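Local coordinates for protein putative transcriptional regulator (PDB 3K4H) that is a putative LacI-type transcriptional regulator that holds a bound glycan and probably uses such sugar binding to tune its grip on DNA, at residues N115-I127 and V145-L159. Sequence-based numbering, arbitrary orientation.
Sequences NYTAAREVAEYLI and VTRDRLAGMSDALKL. With GLC (alpha-D-glucopyranose), chain C; GLC (alpha-D-glucopyranose), chain B.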
loop_
_atom_site.group_PDB
_atom_site.type_symbol
_atom_site.label_atom_id
_atom_site.label_comp_id
_atom_site.label_asym_id
_atom_site.label_seq_id
_atom_site.Cartn_x
_atom_site.Cartn_y
_atom_site.Cartn_z
ATOM N N ASN A 115 2.916 -5.044 4.025
ATOM C CA ASN A 115 3.754 -6.144 4.426
ATOM C C ASN A 115 4.861 -6.462 3.433
ATOM O O ASN A 115 5.963 -6.832 3.829
ATOM C CB ASN A 115 2.880 -7.356 4.634
ATOM C CG ASN A 115 2.207 -7.333 5.962
ATOM O OD1 ASN A 115 2.853 -7.046 6.972
ATOM N ND2 ASN A 115 0.904 -7.615 5.989
ATOM N N TYR A 116 4.572 -6.304 2.144
ATOM C CA TYR A 116 5.587 -6.521 1.133
ATOM C C TYR A 116 6.762 -5.608 1.398
ATOM O O TYR A 116 7.901 -6.074 1.493
ATOM C CB TYR A 116 5.049 -6.293 -0.271
ATOM C CG TYR A 116 6.102 -6.476 -1.322
ATOM C CD1 TYR A 116 6.364 -7.726 -1.863
ATOM C CD2 TYR A 116 6.867 -5.395 -1.757
ATOM C CE1 TYR A 116 7.354 -7.876 -2.833
ATOM C CE2 TYR A 116 7.838 -5.538 -2.697
ATOM C CZ TYR A 116 8.076 -6.772 -3.229
ATOM O OH TYR A 116 9.058 -6.883 -4.165
ATOM N N THR A 117 6.489 -4.319 1.545
ATOM C CA THR A 117 7.546 -3.364 1.797
ATOM C C THR A 117 8.177 -3.480 3.186
ATOM O O THR A 117 9.384 -3.248 3.338
ATOM C CB THR A 117 7.062 -1.944 1.539
ATOM O OG1 THR A 117 6.446 -1.911 0.243
ATOM C CG2 THR A 117 8.231 -0.968 1.565
ATOM N N ALA A 118 7.386 -3.838 4.200
ATOM C CA ALA A 118 7.980 -3.967 5.526
ATOM C C ALA A 118 9.081 -5.025 5.440
ATOM O O ALA A 118 10.209 -4.753 5.847
ATOM C CB ALA A 118 6.958 -4.288 6.575
ATOM N N ALA A 119 8.774 -6.184 4.838
ATOM C CA ALA A 119 9.710 -7.316 4.712
ATOM C C ALA A 119 10.889 -6.986 3.808
ATOM O O ALA A 119 12.017 -7.360 4.097
ATOM C CB ALA A 119 8.996 -8.574 4.224
ATOM N N ARG A 120 10.633 -6.282 2.720
ATOM C CA ARG A 120 11.708 -5.762 1.903
ATOM C C ARG A 120 12.651 -4.950 2.764
ATOM O O ARG A 120 13.853 -5.096 2.654
ATOM C CB ARG A 120 11.149 -4.863 0.786
ATOM C CG ARG A 120 10.920 -5.549 -0.526
ATOM C CD ARG A 120 12.033 -5.219 -1.491
ATOM N NE ARG A 120 11.523 -4.918 -2.834
ATOM C CZ ARG A 120 12.080 -4.052 -3.677
ATOM N NH1 ARG A 120 13.176 -3.383 -3.347
ATOM N NH2 ARG A 120 11.538 -3.855 -4.859
ATOM N N GLU A 121 12.102 -4.084 3.615
ATOM C CA GLU A 121 12.918 -3.155 4.380
ATOM C C GLU A 121 13.747 -3.893 5.430
ATOM O O GLU A 121 14.948 -3.615 5.594
ATOM C CB GLU A 121 12.058 -2.094 5.034
ATOM C CG GLU A 121 11.611 -0.968 4.122
ATOM C CD GLU A 121 10.508 -0.126 4.752
ATOM O OE1 GLU A 121 9.909 -0.555 5.762
ATOM O OE2 GLU A 121 10.221 0.968 4.233
ATOM N N VAL A 122 13.115 -4.841 6.120
ATOM C CA VAL A 122 13.822 -5.707 7.047
ATOM C C VAL A 122 14.985 -6.430 6.340
ATOM O O VAL A 122 16.081 -6.547 6.897
ATOM C CB VAL A 122 12.859 -6.720 7.718
ATOM C CG1 VAL A 122 13.614 -7.785 8.477
ATOM C CG2 VAL A 122 11.935 -6.006 8.682
ATOM N N ALA A 123 14.748 -6.910 5.118
ATOM C CA ALA A 123 15.758 -7.680 4.420
ATOM C C ALA A 123 16.866 -6.749 3.955
ATOM O O ALA A 123 18.049 -7.115 4.002
ATOM C CB ALA A 123 15.157 -8.455 3.264
ATOM N N GLU A 124 16.489 -5.538 3.536
ATOM C CA GLU A 124 17.485 -4.513 3.179
ATOM C C GLU A 124 18.355 -4.186 4.394
ATOM O O GLU A 124 19.587 -4.108 4.282
ATOM C CB GLU A 124 16.827 -3.272 2.594
ATOM C CG GLU A 124 16.481 -3.459 1.134
ATOM C CD GLU A 124 15.425 -2.489 0.592
ATOM O OE1 GLU A 124 15.166 -1.416 1.211
ATOM O OE2 GLU A 124 14.854 -2.817 -0.481
ATOM N N TYR A 125 17.703 -4.076 5.559
ATOM C CA TYR A 125 18.384 -3.828 6.827
ATOM C C TYR A 125 19.459 -4.873 7.145
ATOM O O TYR A 125 20.622 -4.508 7.390
ATOM C CB TYR A 125 17.377 -3.666 7.967
ATOM C CG TYR A 125 17.995 -3.625 9.340
ATOM C CD1 TYR A 125 19.052 -2.756 9.643
ATOM C CD2 TYR A 125 17.522 -4.460 10.353
ATOM C CE1 TYR A 125 19.623 -2.739 10.919
ATOM C CE2 TYR A 125 18.085 -4.444 11.612
ATOM C CZ TYR A 125 19.122 -3.590 11.887
ATOM O OH TYR A 125 19.640 -3.601 13.145
ATOM N N LEU A 126 19.088 -6.155 7.101
ATOM C CA LEU A 126 20.036 -7.242 7.313
ATOM C C LEU A 126 21.120 -7.316 6.225
ATOM O O LEU A 126 22.292 -7.635 6.504
ATOM C CB LEU A 126 19.304 -8.576 7.414
ATOM C CG LEU A 126 18.282 -8.793 8.544
ATOM C CD1 LEU A 126 17.502 -10.034 8.305
ATOM C CD2 LEU A 126 18.954 -8.880 9.872
ATOM N N ILE A 127 20.737 -7.032 4.985
ATOM C CA ILE A 127 21.683 -7.138 3.875
ATOM C C ILE A 127 22.707 -6.021 4.013
ATOM O O ILE A 127 23.885 -6.225 3.782
ATOM C CB ILE A 127 20.968 -7.112 2.488
ATOM C CG1 ILE A 127 20.183 -8.408 2.254
ATOM C CG2 ILE A 127 21.973 -6.884 1.338
ATOM C CD1 ILE A 127 19.181 -8.296 1.113
ATOM N N VAL A 145 -0.611 -12.642 4.677
ATOM C CA VAL A 145 0.454 -11.941 5.367
ATOM C C VAL A 145 1.794 -12.710 5.253
ATOM O O VAL A 145 2.851 -12.098 5.072
ATOM C CB VAL A 145 0.088 -11.615 6.820
ATOM C CG1 VAL A 145 -0.170 -12.893 7.643
ATOM C CG2 VAL A 145 1.187 -10.778 7.450
ATOM N N THR A 146 1.734 -14.039 5.318
ATOM C CA THR A 146 2.919 -14.860 5.116
ATOM C C THR A 146 3.445 -14.811 3.676
ATOM O O THR A 146 4.636 -14.642 3.469
ATOM C CB THR A 146 2.701 -16.319 5.553
ATOM O OG1 THR A 146 2.168 -16.338 6.883
ATOM C CG2 THR A 146 4.023 -17.086 5.543
ATOM N N ARG A 147 2.581 -14.948 2.680
ATOM C CA ARG A 147 3.047 -14.898 1.304
ATOM C C ARG A 147 3.713 -13.571 1.018
ATOM O O ARG A 147 4.737 -13.533 0.346
ATOM C CB ARG A 147 1.897 -15.093 0.318
ATOM C CG ARG A 147 1.799 -16.434 -0.323
ATOM C CD ARG A 147 1.008 -16.268 -1.610
ATOM N NE ARG A 147 0.553 -17.551 -2.145
ATOM C CZ ARG A 147 -0.479 -18.260 -1.672
ATOM N NH1 ARG A 147 -1.196 -17.843 -0.630
ATOM N NH2 ARG A 147 -0.787 -19.415 -2.255
ATOM N N ASP A 148 3.115 -12.488 1.501
ATOM C CA ASP A 148 3.617 -11.151 1.229
ATOM C C ASP A 148 4.972 -10.929 1.874
ATOM O O ASP A 148 5.899 -10.421 1.222
ATOM C CB ASP A 148 2.665 -10.085 1.769
ATOM C CG ASP A 148 1.481 -9.831 0.867
ATOM O OD1 ASP A 148 0.489 -9.272 1.374
ATOM O OD2 ASP A 148 1.532 -10.172 -0.338
ATOM N N ARG A 149 5.062 -11.284 3.167
ATOM C CA ARG A 149 6.300 -11.159 3.933
ATOM C C ARG A 149 7.405 -12.005 3.312
ATOM O O ARG A 149 8.512 -11.499 3.082
ATOM C CB ARG A 149 6.074 -11.444 5.408
ATOM C CG ARG A 149 5.505 -10.230 6.085
ATOM C CD ARG A 149 5.193 -10.420 7.531
ATOM N NE ARG A 149 4.325 -9.333 7.972
ATOM C CZ ARG A 149 3.584 -9.335 9.075
ATOM N NH1 ARG A 149 3.591 -10.366 9.889
ATOM N NH2 ARG A 149 2.818 -8.295 9.363
ATOM N N LEU A 150 7.092 -13.252 2.966
ATOM C CA LEU A 150 7.976 -13.997 2.095
ATOM C C LEU A 150 8.370 -13.240 0.835
ATOM O O LEU A 150 9.545 -13.142 0.517
ATOM C CB LEU A 150 7.384 -15.340 1.706
ATOM C CG LEU A 150 8.396 -16.190 0.942
ATOM C CD1 LEU A 150 9.726 -16.289 1.694
ATOM C CD2 LEU A 150 7.850 -17.570 0.666
ATOM N N ALA A 151 7.389 -12.709 0.114
ATOM C CA ALA A 151 7.630 -12.135 -1.216
ATOM C C ALA A 151 8.607 -10.969 -1.157
ATOM O O ALA A 151 9.517 -10.900 -1.950
ATOM C CB ALA A 151 6.320 -11.722 -1.859
ATOM N N GLY A 152 8.413 -10.073 -0.196
ATOM C CA GLY A 152 9.279 -8.912 0.009
ATOM C C GLY A 152 10.709 -9.241 0.384
ATOM O O GLY A 152 11.627 -8.603 -0.099
HETATM N N MSE A 153 10.917 -10.226 1.248
HETATM C CA MSE A 153 12.280 -10.566 1.633
HETATM C C MSE A 153 12.990 -11.288 0.464
HETATM O O MSE A 153 14.185 -11.055 0.179
HETATM C CB MSE A 153 12.295 -11.413 2.906
HETATM C CG MSE A 153 12.739 -12.846 2.693
HETATM SE SE MSE A 153 13.705 -13.552 4.233
HETATM C CE MSE A 153 14.587 -15.043 3.340
ATOM N N SER A 154 12.221 -12.151 -0.199
ATOM C CA SER A 154 12.659 -12.904 -1.346
ATOM C C SER A 154 13.150 -11.979 -2.473
ATOM O O SER A 154 14.269 -12.162 -2.980
ATOM C CB SER A 154 11.528 -13.833 -1.796
ATOM O OG SER A 154 11.788 -14.404 -3.066
ATOM N N ASP A 155 12.336 -10.993 -2.855
ATOM C CA ASP A 155 12.712 -10.034 -3.895
ATOM C C ASP A 155 13.940 -9.251 -3.487
ATOM O O ASP A 155 14.842 -9.035 -4.293
ATOM C CB ASP A 155 11.568 -9.057 -4.218
ATOM C CG ASP A 155 10.481 -9.678 -5.093
ATOM O OD1 ASP A 155 10.718 -10.725 -5.738
ATOM O OD2 ASP A 155 9.371 -9.117 -5.129
ATOM N N ALA A 156 13.968 -8.829 -2.226
ATOM C CA ALA A 156 15.096 -8.067 -1.696
ATOM C C ALA A 156 16.400 -8.848 -1.876
ATOM O O ALA A 156 17.434 -8.271 -2.268
ATOM C CB ALA A 156 14.866 -7.679 -0.238
ATOM N N LEU A 157 16.336 -10.157 -1.639
ATOM C CA LEU A 157 17.511 -11.017 -1.799
ATOM C C LEU A 157 17.927 -11.152 -3.242
ATOM O O LEU A 157 19.123 -11.082 -3.538
ATOM C CB LEU A 157 17.318 -12.401 -1.160
ATOM C CG LEU A 157 17.116 -12.513 0.356
ATOM C CD1 LEU A 157 17.263 -13.936 0.764
ATOM C CD2 LEU A 157 18.076 -11.680 1.147
ATOM N N LYS A 158 16.953 -11.326 -4.137
ATOM C CA LYS A 158 17.260 -11.429 -5.580
ATOM C C LYS A 158 17.764 -10.127 -6.157
ATOM O O LYS A 158 18.478 -10.128 -7.127
ATOM C CB LYS A 158 16.064 -11.910 -6.407
ATOM C CG LYS A 158 15.549 -13.294 -6.031
ATOM C CD LYS A 158 14.474 -13.742 -7.006
ATOM C CE LYS A 158 13.559 -14.809 -6.407
ATOM N NZ LYS A 158 12.274 -14.861 -7.177
ATOM N N LEU A 159 17.389 -9.013 -5.561
ATOM C CA LEU A 159 17.833 -7.728 -6.062
ATOM C C LEU A 159 19.263 -7.402 -5.664
ATOM O O LEU A 159 19.920 -6.622 -6.328
ATOM C CB LEU A 159 16.851 -6.602 -5.675
ATOM C CG LEU A 159 15.540 -6.612 -6.494
ATOM C CD1 LEU A 159 14.406 -5.900 -5.788
ATOM C CD2 LEU A 159 15.729 -6.065 -7.916
HETATM C C1 GLC C . -3.114 -9.917 10.818
HETATM C C2 GLC C . -4.132 -10.363 9.789
HETATM C C3 GLC C . -3.430 -10.338 8.442
HETATM C C4 GLC C . -2.898 -8.926 8.133
HETATM C C5 GLC C . -2.044 -8.419 9.272
HETATM C C6 GLC C . -1.688 -6.976 9.008
HETATM O O2 GLC C . -4.544 -11.674 10.101
HETATM O O3 GLC C . -4.335 -10.865 7.498
HETATM O O4 GLC C . -1.991 -8.936 7.077
HETATM O O5 GLC C . -2.697 -8.589 10.525
HETATM O O6 GLC C . -0.317 -6.964 8.713
HETATM C C1 GLC B . -0.170 -13.124 13.767
HETATM C C2 GLC B . -1.645 -13.353 13.479
HETATM C C3 GLC B . -1.961 -12.928 12.063
HETATM C C4 GLC B . -1.632 -11.447 11.990
HETATM C C5 GLC B . -0.119 -11.271 12.134
HETATM C C6 GLC B . 0.244 -9.775 12.156
HETATM O O1 GLC B . 0.577 -14.136 13.142
HETATM O O2 GLC B . -1.941 -14.720 13.622
HETATM O O3 GLC B . -3.313 -13.214 11.764
HETATM O O4 GLC B . -2.060 -10.872 10.775
HETATM O O5 GLC B . 0.344 -11.875 13.328
HETATM O O6 GLC B . 1.536 -9.523 11.649
#
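Val145 opens the contact with CG2, 3.5 Å from Asn115 ND2, at the glycan pocket of a two-lobed periplasmic-binding-protein-like fold. Helices 115-128 and 144-159 lie side by side on one sheet, both touching Met197 of its strand 195-198, and run in broadly the same direction, crossing at -41°. One turn on, Asp148 sets CB against Asn115 CB and sends its carboxylate to Lys100. Arg149, its chain stretched straight out to NE, grips Asn115 OD1 side-on with NE (2.9 Å) and NH2 (2.7 Å). The amide and guanidinium planes stand 80° apart; NE comes from above the carbonyl plane and NH2 is merely tilted from it, both from the same face. Each also holds a sugar: Asn115 ND2 donates to O6 of the chain C glucose, Arg149 NH1 and NH2 to O6 of the chain B glucose, while Val145 CG2 sits over the guanidinium centre.

Gly152 CA lies 4.4 Å from Arg120 CA, the closest CA pair of the two segments. Tyr116 lays its ring over Gly152 CA, its chi1 of 178° turning CG away from the backbone N; this CH-pi contact measures 3.9 Å from CA to ring centroid, with Ala151 CB at the ring edge. Met153, a selenomethionine, offers CB to Ala123. The Tyr116 hydroxyl donates to Asp155 OD2, which also forms a salt bridge with Arg120 of the second subunit, so the helix pair belongs to the dimer interface. Ala156 CB meets Ala123 CB at 3.6 Å; the Leu157 and Ile127 side chains meet at an angle, Leu157 CD2 3.6 Å from Ile127 CD1. Arg120 reaches Asp155 of the second subunit with NH2, and Leu159 CD1 rests over one face of its guanidinium, nearer the edge than the centre, 3.6 Å from Arg120 NH2.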